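Endonuclease IV (Thermus thermophilus, PDB 3AAM) cleaves phosphodiester bonds at apurinic or apyrimidinic sites in damaged DNA, and also has 3'-5' exonuclease activity. Local coordinates at residues A[138-143]-A[171-176]; A[150-155]-A[189-194]; A[167-172]-A[217-222]. One frame throughout, in Å; residues are numbered along the deposited sequence.

Contact 1: residues A[138-143]-A[171-176]; sequences VENTAG and CHAYAA. With MN (manganese (II) ion), chain B.
His172 carries this contact, its imidazole set between a manganese ion and the backbone of the loop that follows Glu139. CG stands anti to the carbonyl carbon and beside the backbone N (chi1 -65°), which sends the ring off the helix toward that loop. There ND1 donates to Asn140 O across 2.7 Å. The acceptor lies close to the ring plane and the donor lies in the carbonyl plane, so this bond and the metal bond at NE2 together hold the ring's rotation. With its proton on ND1, the ring binds the manganese through NE2, 2.2 Å from the ion. Glu139 reaches the same ring on an extended chain: OE1 comes to its edge, 3.8 Å from His172 CE1, with the carboxylate and ring planes 61° apart. This is no hydrogen bond, but the nearby negative charge would probably polarise the imidazole. In the TIM barrel, the contact joins the C-terminal end of strand 135-139 to helix 170-176, which follows the neighbouring parallel strand 165-169. Asn140 spans the gap with its CG in the crowded position between the backbone N and the carbonyl carbon (chi1 55°). Its OD1 accepts from Asp169 N. Its ND2 approaches the helix, 3.3 Å from Ala173 N, but both are donors and they merely touch. Farther along the loop, small residues let the two backbones come close. Ala142 CB meets Ala175 CB at 3.7 Å, and Ala142 CA directs a C-H at His172 O from 3.5 Å. A second such contact runs the other way, from Ala176 CA to Ala142 O, also at 3.5 Å; Arg215 NH1 donates to that same carbonyl oxygen. Beside it, Ala176 CB rests 3.5 Å from Thr141 O.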
loop_
_atom_site.group_PDB
_atom_site.type_symbol
_atom_site.label_atom_id
_atom_site.label_comp_id
_atom_site.label_asym_id
_atom_site.label_seq_id
_atom_site.Cartn_x
_atom_site.Cartn_y
_atom_site.Cartn_z
ATOM N N VAL A 138 2.741 6.798 2.922
ATOM C CA VAL A 138 2.114 6.607 4.225
ATOM C C VAL A 138 0.626 6.415 3.970
ATOM O O VAL A 138 0.026 7.152 3.187
ATOM C CB VAL A 138 2.332 7.822 5.163
ATOM C CG1 VAL A 138 3.805 7.930 5.527
ATOM C CG2 VAL A 138 1.856 9.101 4.498
ATOM N N GLU A 139 0.036 5.418 4.621
ATOM C CA GLU A 139 -1.382 5.128 4.434
ATOM C C GLU A 139 -2.254 5.858 5.438
ATOM O O GLU A 139 -1.820 6.160 6.547
ATOM C CB GLU A 139 -1.659 3.627 4.611
ATOM C CG GLU A 139 -0.537 2.693 4.192
ATOM C CD GLU A 139 -0.816 1.231 4.546
ATOM O OE1 GLU A 139 -1.378 0.961 5.634
ATOM O OE2 GLU A 139 -0.454 0.348 3.741
ATOM N N ASN A 140 -3.489 6.146 5.042
ATOM C CA ASN A 140 -4.429 6.750 5.972
ATOM C C ASN A 140 -4.893 5.538 6.778
ATOM O O ASN A 140 -4.784 4.397 6.313
ATOM C CB ASN A 140 -5.609 7.390 5.241
ATOM C CG ASN A 140 -6.320 6.421 4.321
ATOM O OD1 ASN A 140 -5.746 5.950 3.342
ATOM N ND2 ASN A 140 -7.578 6.124 4.628
ATOM N N THR A 141 -5.403 5.770 7.983
ATOM C CA THR A 141 -5.827 4.673 8.844
ATOM C C THR A 141 -7.267 4.769 9.323
ATOM O O THR A 141 -7.948 5.771 9.104
ATOM C CB THR A 141 -4.928 4.584 10.084
ATOM O OG1 THR A 141 -5.114 5.755 10.890
ATOM C CG2 THR A 141 -3.470 4.495 9.671
ATOM N N ALA A 142 -7.716 3.709 9.990
ATOM C CA ALA A 142 -9.066 3.648 10.528
ATOM C C ALA A 142 -9.198 4.587 11.726
ATOM O O ALA A 142 -10.304 4.939 12.136
ATOM C CB ALA A 142 -9.391 2.216 10.941
ATOM N N GLY A 143 -8.061 4.986 12.288
ATOM C CA GLY A 143 -8.078 5.889 13.424
ATOM C C GLY A 143 -8.525 5.245 14.722
ATOM O O GLY A 143 -8.509 4.023 14.864
ATOM N N CYS A 171 -10.730 1.028 2.755
ATOM C CA CYS A 171 -11.305 0.361 3.922
ATOM C C CYS A 171 -11.013 1.225 5.137
ATOM O O CYS A 171 -11.900 1.505 5.946
ATOM C CB CYS A 171 -10.681 -1.026 4.116
ATOM S SG CYS A 171 -11.223 -1.890 5.621
ATOM N N HIS A 172 -9.760 1.651 5.262
ATOM C CA HIS A 172 -9.360 2.496 6.382
ATOM C C HIS A 172 -10.169 3.787 6.402
ATOM O O HIS A 172 -10.639 4.219 7.457
ATOM C CB HIS A 172 -7.876 2.843 6.285
ATOM C CG HIS A 172 -6.965 1.665 6.424
ATOM N ND1 HIS A 172 -5.595 1.774 6.336
ATOM C CD2 HIS A 172 -7.225 0.353 6.636
ATOM C CE1 HIS A 172 -5.050 0.581 6.486
ATOM N NE2 HIS A 172 -6.016 -0.299 6.669
ATOM N N ALA A 173 -10.328 4.396 5.230
ATOM C CA ALA A 173 -11.074 5.644 5.113
ATOM C C ALA A 173 -12.515 5.460 5.571
ATOM O O ALA A 173 -13.044 6.273 6.328
ATOM C CB ALA A 173 -11.040 6.146 3.669
ATOM N N TYR A 174 -13.139 4.381 5.114
ATOM C CA TYR A 174 -14.523 4.096 5.476
ATOM C C TYR A 174 -14.626 3.916 6.987
ATOM O O TYR A 174 -15.504 4.490 7.632
ATOM C CB TYR A 174 -14.993 2.829 4.757
ATOM C CG TYR A 174 -16.486 2.598 4.813
ATOM C CD1 TYR A 174 -17.370 3.512 4.245
ATOM C CD2 TYR A 174 -17.013 1.463 5.424
ATOM C CE1 TYR A 174 -18.745 3.304 4.286
ATOM C CE2 TYR A 174 -18.388 1.244 5.469
ATOM C CZ TYR A 174 -19.245 2.171 4.898
ATOM O OH TYR A 174 -20.606 1.966 4.938
ATOM N N ALA A 175 -13.718 3.124 7.550
ATOM C CA ALA A 175 -13.721 2.870 8.985
ATOM C C ALA A 175 -13.498 4.143 9.786
ATOM O O ALA A 175 -13.968 4.262 10.913
ATOM C CB ALA A 175 -12.656 1.838 9.339
ATOM N N ALA A 176 -12.789 5.100 9.199
ATOM C CA ALA A 176 -12.501 6.358 9.874
ATOM C C ALA A 176 -13.653 7.353 9.815
ATOM O O ALA A 176 -13.693 8.302 10.602
ATOM C CB ALA A 176 -11.247 6.984 9.284
HETATM MN MN MN B . -5.863 -2.511 7.020
HETATM O O HOH W 1 -5.398 -4.735 8.090
#

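Contact 2: residues A[150-155]-A[189-194]; sequences ARFEEL and DALDRA
Helices 152-159 and 184-194 belong to the outer layer of the TIM barrel, and here the first turn of one packs against the last turns of the other. The tight part is built on Phe152. Its CG lies anti to the carbonyl carbon, beside the backbone N (chi1 -62°), so that the ring extends across to Leu191. The leucine answers with CG anti to its own backbone N (chi1 -176°), which brings one methyl over the ring: CD1 lies 3.6 Å from the centroid of Phe152, 14° off the ring normal, a well-centred CH-pi contact. The CD2 and CE2 side of the same ring leans on the helix backbone, with Phe152 CD2 only 3.5 Å from Leu191 CA and, more loosely, 4.2 Å from Ala190 CB. At the root of the side chain, Phe152 CB meets Ala194 CB at 3.7 Å. Towards the barrel, Leu168 of strand 165-169 touches both Phe152 and Leu191. Tyr178, from a loop, stacks on the phenylalanine ring, and its OH is hydrogen-bonded to Phe152 N.

The solvent side is far looser and has no hydrogen bond between the helices. The exposed Glu153 bends at chi2, which leaves its carboxylate alongside Ala194, whose CB lies 3.7 Å from Glu153 OE2. Arg193 faces it without closing a salt bridge, its NH1 staying 5.0 Å from Glu153 OE2. The glutamate instead pairs within its own segment, where Glu153 OE1 meets Arg151 NH2 at 3.0 Å.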
loop_
_atom_site.group_PDB
_atom_site.type_symbol
_atom_site.label_atom_id
_atom_site.label_comp_id
_atom_site.label_asym_id
_atom_site.label_seq_id
_atom_site.Cartn_x
_atom_site.Cartn_y
_atom_site.Cartn_z
ATOM N N ALA A 150 -5.782 9.242 10.463
ATOM C CA ALA A 150 -7.182 8.980 10.135
ATOM C C ALA A 150 -7.715 10.078 9.219
ATOM O O ALA A 150 -8.464 9.809 8.281
ATOM C CB ALA A 150 -8.021 8.909 11.410
ATOM N N ARG A 151 -7.323 11.317 9.500
ATOM C CA ARG A 151 -7.757 12.467 8.712
ATOM C C ARG A 151 -6.780 12.779 7.584
ATOM O O ARG A 151 -5.567 12.774 7.783
ATOM C CB ARG A 151 -7.883 13.696 9.614
ATOM C CG ARG A 151 -9.018 13.626 10.616
ATOM C CD ARG A 151 -10.357 13.813 9.922
ATOM N NE ARG A 151 -10.439 15.115 9.264
ATOM C CZ ARG A 151 -11.450 15.500 8.494
ATOM N NH1 ARG A 151 -12.472 14.680 8.281
ATOM N NH2 ARG A 151 -11.442 16.705 7.942
ATOM N N PHE A 152 -7.308 13.065 6.398
ATOM C CA PHE A 152 -6.444 13.382 5.273
ATOM C C PHE A 152 -5.574 14.595 5.583
ATOM O O PHE A 152 -4.425 14.656 5.151
ATOM C CB PHE A 152 -7.265 13.638 4.004
ATOM C CG PHE A 152 -8.063 12.446 3.542
ATOM C CD1 PHE A 152 -7.625 11.151 3.807
ATOM C CD2 PHE A 152 -9.232 12.618 2.809
ATOM C CE1 PHE A 152 -8.341 10.044 3.347
ATOM C CE2 PHE A 152 -9.955 11.521 2.343
ATOM C CZ PHE A 152 -9.508 10.231 2.612
ATOM N N GLU A 153 -6.112 15.554 6.336
ATOM C CA GLU A 153 -5.348 16.749 6.686
ATOM C C GLU A 153 -4.111 16.404 7.502
ATOM O O GLU A 153 -3.091 17.088 7.410
ATOM C CB GLU A 153 -6.198 17.740 7.493
ATOM C CG GLU A 153 -7.242 18.513 6.702
ATOM C CD GLU A 153 -8.421 17.661 6.275
ATOM O OE1 GLU A 153 -8.605 16.561 6.839
ATOM O OE2 GLU A 153 -9.175 18.105 5.384
ATOM N N GLU A 154 -4.200 15.353 8.315
ATOM C CA GLU A 154 -3.055 14.962 9.127
ATOM C C GLU A 154 -1.981 14.379 8.222
ATOM O O GLU A 154 -0.792 14.635 8.417
ATOM C CB GLU A 154 -3.452 13.942 10.198
ATOM C CG GLU A 154 -2.304 13.629 11.160
ATOM C CD GLU A 154 -2.754 12.905 12.415
ATOM O OE1 GLU A 154 -2.966 11.676 12.363
ATOM O OE2 GLU A 154 -2.908 13.573 13.455
ATOM N N LEU A 155 -2.404 13.595 7.234
ATOM C CA LEU A 155 -1.459 13.005 6.292
ATOM C C LEU A 155 -0.771 14.107 5.505
ATOM O O LEU A 155 0.422 14.022 5.221
ATOM C CB LEU A 155 -2.166 12.060 5.318
ATOM C CG LEU A 155 -2.559 10.673 5.828
ATOM C CD1 LEU A 155 -3.589 10.809 6.933
ATOM C CD2 LEU A 155 -3.110 9.839 4.682
ATOM N N ASP A 189 -12.663 14.010 -3.405
ATOM C CA ASP A 189 -12.575 15.467 -3.467
ATOM C C ASP A 189 -11.879 15.963 -2.209
ATOM O O ASP A 189 -11.071 16.888 -2.256
ATOM C CB ASP A 189 -13.960 16.120 -3.541
ATOM C CG ASP A 189 -14.748 15.701 -4.766
ATOM O OD1 ASP A 189 -14.137 15.401 -5.811
ATOM O OD2 ASP A 189 -15.995 15.688 -4.684
ATOM N N ALA A 190 -12.210 15.341 -1.079
ATOM C CA ALA A 190 -11.625 15.711 0.202
ATOM C C ALA A 190 -10.139 15.393 0.214
ATOM O O ALA A 190 -9.326 16.173 0.711
ATOM C CB ALA A 190 -12.333 14.967 1.335
ATOM N N LEU A 191 -9.779 14.246 -0.347
ATOM C CA LEU A 191 -8.382 13.851 -0.388
ATOM C C LEU A 191 -7.575 14.794 -1.274
ATOM O O LEU A 191 -6.438 15.138 -0.951
ATOM C CB LEU A 191 -8.252 12.411 -0.893
ATOM C CG LEU A 191 -6.840 11.821 -0.894
ATOM C CD1 LEU A 191 -6.274 11.829 0.522
ATOM C CD2 LEU A 191 -6.883 10.395 -1.442
ATOM N N ASP A 192 -8.166 15.218 -2.388
ATOM C CA ASP A 192 -7.483 16.116 -3.307
ATOM C C ASP A 192 -7.279 17.494 -2.682
ATOM O O ASP A 192 -6.251 18.138 -2.898
ATOM C CB ASP A 192 -8.282 16.248 -4.603
ATOM C CG ASP A 192 -7.516 16.982 -5.679
ATOM O OD1 ASP A 192 -6.329 16.653 -5.885
ATOM O OD2 ASP A 192 -8.100 17.883 -6.320
ATOM N N ARG A 193 -8.257 17.940 -1.903
ATOM C CA ARG A 193 -8.158 19.240 -1.255
ATOM C C ARG A 193 -7.109 19.240 -0.148
ATOM O O ARG A 193 -6.311 20.168 -0.037
ATOM C CB ARG A 193 -9.514 19.651 -0.667
ATOM C CG ARG A 193 -9.454 20.943 0.136
ATOM C CD ARG A 193 -10.821 21.403 0.633
ATOM N NE ARG A 193 -11.460 20.441 1.528
ATOM C CZ ARG A 193 -12.236 19.438 1.123
ATOM N NH1 ARG A 193 -12.771 18.612 2.012
ATOM N NH2 ARG A 193 -12.484 19.267 -0.168
ATOM N N ALA A 194 -7.112 18.189 0.667
ATOM C CA ALA A 194 -6.177 18.080 1.779
ATOM C C ALA A 194 -4.761 17.669 1.389
ATOM O O ALA A 194 -3.791 18.328 1.760
ATOM C CB ALA A 194 -6.725 17.104 2.816
#

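Contact 3: residues A[167-172]-A[217-222]; sequences CLDTCH and DHHAHL. With MN (manganese (II) ion), chain B.
Cys171, His219 and His172 bury the most surface here; the two histidines bind one manganese ion, while Cys171 packs alongside and is not a ligand. Its SG, anti to the backbone N (chi1 175°), points at the facing segment, 3.8 Å from His218 O. The same sulfur sits 3.9 Å from His219 CD2, oblique to that ring. His219 comes to the metal from the opposing segment, its NE2 2.3 Å from the ion, while its ND1 donates to Glu248 O. The shared ion draws the two imidazoles together rim to rim, the ring centroids of His172 and His219 5.8 Å apart and neither over the other's face. Asp217 completes the protein's grip with both oxygens, OD1 at 2.4 Å and OD2 at 2.5 Å from the manganese. Its carboxylate stands nearly upright to the His172 ring, the planes 85° apart, and a water takes a further place on the ion. Asp169 is the second-shell residue that seats His172. As N-cap of helix 170-176 it accepts His172 N at OD1 over 2.9 Å, with a nearly straight N-H...O angle of 166°, and Cys171 N more weakly. This folds the carboxylate back until Asp169 CG hangs 3.4 Å above the centre of the His172 ring. An alanine here would probably leave the helix start uncapped and the imidazole less firmly placed for the metal, since both the capping oxygen and the cover on that face would be gone. Two histidines, one from the first turn of helix 170-176 and one from the short strand 219-220, with a bidentate aspartate from the loop just before that strand, make up a metal position typical of the zinc-dependent active site of endonuclease IV, a TIM-barrel enzyme.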
loop_
_atom_site.group_PDB
_atom_site.type_symbol
_atom_site.label_atom_id
_atom_site.label_comp_id
_atom_site.label_asym_id
_atom_site.label_seq_id
_atom_site.Cartn_x
_atom_site.Cartn_y
_atom_site.Cartn_z
ATOM N N CYS A 167 -0.721 6.763 0.305
ATOM C CA CYS A 167 -1.423 5.605 -0.223
ATOM C C CYS A 167 -2.809 5.648 0.409
ATOM O O CYS A 167 -2.945 5.611 1.630
ATOM C CB CYS A 167 -0.741 4.291 0.166
ATOM S SG CYS A 167 -1.759 2.835 -0.240
ATOM N N LEU A 168 -3.837 5.751 -0.420
ATOM C CA LEU A 168 -5.197 5.777 0.084
ATOM C C LEU A 168 -5.734 4.365 0.246
ATOM O O LEU A 168 -5.703 3.577 -0.701
ATOM C CB LEU A 168 -6.112 6.526 -0.884
ATOM C CG LEU A 168 -7.610 6.293 -0.660
ATOM C CD1 LEU A 168 -8.044 6.938 0.658
ATOM C CD2 LEU A 168 -8.398 6.856 -1.831
ATOM N N ASP A 169 -6.202 4.039 1.447
ATOM C CA ASP A 169 -6.813 2.739 1.680
ATOM C C ASP A 169 -8.289 3.045 1.909
ATOM O O ASP A 169 -8.659 3.729 2.867
ATOM C CB ASP A 169 -6.218 2.032 2.901
ATOM C CG ASP A 169 -6.796 0.638 3.097
ATOM O OD1 ASP A 169 -8.040 0.519 3.189
ATOM O OD2 ASP A 169 -6.016 -0.338 3.154
ATOM N N THR A 170 -9.130 2.562 1.004
ATOM C CA THR A 170 -10.565 2.800 1.085
ATOM C C THR A 170 -11.247 2.163 2.296
ATOM O O THR A 170 -12.241 2.691 2.801
ATOM C CB THR A 170 -11.242 2.309 -0.191
ATOM O OG1 THR A 170 -10.724 1.015 -0.523
ATOM C CG2 THR A 170 -10.965 3.270 -1.342
ATOM N N CYS A 171 -10.730 1.028 2.755
ATOM C CA CYS A 171 -11.305 0.361 3.922
ATOM C C CYS A 171 -11.013 1.225 5.137
ATOM O O CYS A 171 -11.900 1.505 5.946
ATOM C CB CYS A 171 -10.681 -1.026 4.116
ATOM S SG CYS A 171 -11.223 -1.890 5.621
ATOM N N HIS A 172 -9.760 1.651 5.262
ATOM C CA HIS A 172 -9.360 2.496 6.382
ATOM C C HIS A 172 -10.169 3.787 6.402
ATOM O O HIS A 172 -10.639 4.219 7.457
ATOM C CB HIS A 172 -7.876 2.843 6.285
ATOM C CG HIS A 172 -6.965 1.665 6.424
ATOM N ND1 HIS A 172 -5.595 1.774 6.336
ATOM C CD2 HIS A 172 -7.225 0.353 6.636
ATOM C CE1 HIS A 172 -5.050 0.581 6.486
ATOM N NE2 HIS A 172 -6.016 -0.299 6.669
ATOM N N ASP A 217 -10.765 -2.204 11.223
ATOM C CA ASP A 217 -9.903 -2.388 10.061
ATOM C C ASP A 217 -9.922 -3.865 9.691
ATOM O O ASP A 217 -9.090 -4.641 10.153
ATOM C CB ASP A 217 -8.471 -1.945 10.388
ATOM C CG ASP A 217 -7.517 -2.108 9.212
ATOM O OD1 ASP A 217 -7.977 -2.436 8.100
ATOM O OD2 ASP A 217 -6.300 -1.900 9.399
ATOM N N HIS A 218 -10.881 -4.240 8.851
ATOM C CA HIS A 218 -11.046 -5.625 8.426
ATOM C C HIS A 218 -11.356 -5.623 6.926
ATOM O O HIS A 218 -12.487 -5.359 6.517
ATOM C CB HIS A 218 -12.196 -6.242 9.230
ATOM C CG HIS A 218 -12.324 -7.726 9.086
ATOM N ND1 HIS A 218 -13.204 -8.468 9.847
ATOM C CD2 HIS A 218 -11.694 -8.606 8.273
ATOM C CE1 HIS A 218 -13.110 -9.741 9.507
ATOM N NE2 HIS A 218 -12.201 -9.852 8.554
ATOM N N HIS A 219 -10.347 -5.917 6.113
ATOM C CA HIS A 219 -10.507 -5.919 4.659
ATOM C C HIS A 219 -11.470 -6.995 4.172
ATOM O O HIS A 219 -11.604 -8.051 4.788
ATOM C CB HIS A 219 -9.168 -6.153 3.954
ATOM C CG HIS A 219 -8.067 -5.237 4.389
ATOM N ND1 HIS A 219 -6.774 -5.374 3.929
ATOM C CD2 HIS A 219 -8.050 -4.194 5.252
ATOM C CE1 HIS A 219 -6.008 -4.456 4.492
ATOM N NE2 HIS A 219 -6.758 -3.729 5.300
ATOM N N ALA A 220 -12.127 -6.708 3.053
ATOM C CA ALA A 220 -13.051 -7.639 2.424
ATOM C C ALA A 220 -12.803 -7.606 0.919
ATOM O O ALA A 220 -12.377 -6.581 0.378
ATOM C CB ALA A 220 -14.493 -7.242 2.720
ATOM N N HIS A 221 -13.056 -8.732 0.258
ATOM C CA HIS A 221 -12.883 -8.841 -1.189
ATOM C C HIS A 221 -13.813 -7.852 -1.889
ATOM O O HIS A 221 -14.755 -7.333 -1.284
ATOM C CB HIS A 221 -13.233 -10.254 -1.670
ATOM C CG HIS A 221 -12.368 -11.330 -1.094
ATOM N ND1 HIS A 221 -10.999 -11.352 -1.251
ATOM C CD2 HIS A 221 -12.682 -12.437 -0.379
ATOM C CE1 HIS A 221 -10.506 -12.425 -0.659
ATOM N NE2 HIS A 221 -11.507 -13.101 -0.121
ATOM N N LEU A 222 -13.553 -7.598 -3.166
ATOM C CA LEU A 222 -14.394 -6.686 -3.928
ATOM C C LEU A 222 -15.833 -7.196 -3.929
ATOM O O LEU A 222 -16.080 -8.393 -4.086
ATOM C CB LEU A 222 -13.869 -6.560 -5.359
ATOM C CG LEU A 222 -12.420 -6.070 -5.451
ATOM C CD1 LEU A 222 -11.988 -6.044 -6.906
ATOM C CD2 LEU A 222 -12.289 -4.690 -4.822
HETATM MN MN MN B . -5.863 -2.511 7.020
HETATM O O HOH W 1 -5.398 -4.735 8.090
#

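Overall arrangement
Along the chain from the N terminus, contact 1 opens on strand 135-139 and closes 28 residues later on helix 170-176. Contact 2 starts inside that loop, at helix 152-159, and ends beyond it on helix 184-194, so the two cross. It crosses contact 3 as well, which sets out from strand 165-169 and ties that strand and helix 170-176 to the short strand 219-220. Contacts 1 and 3 share Cys171 and His172, and the backbones of Val138 and Cys167 pair between them, joining them at the catalytic end of neighbouring barrel strands. Contact 2 lies farther out, tying two outer helices together, and Leu155 packs against Asn140 of contact 1.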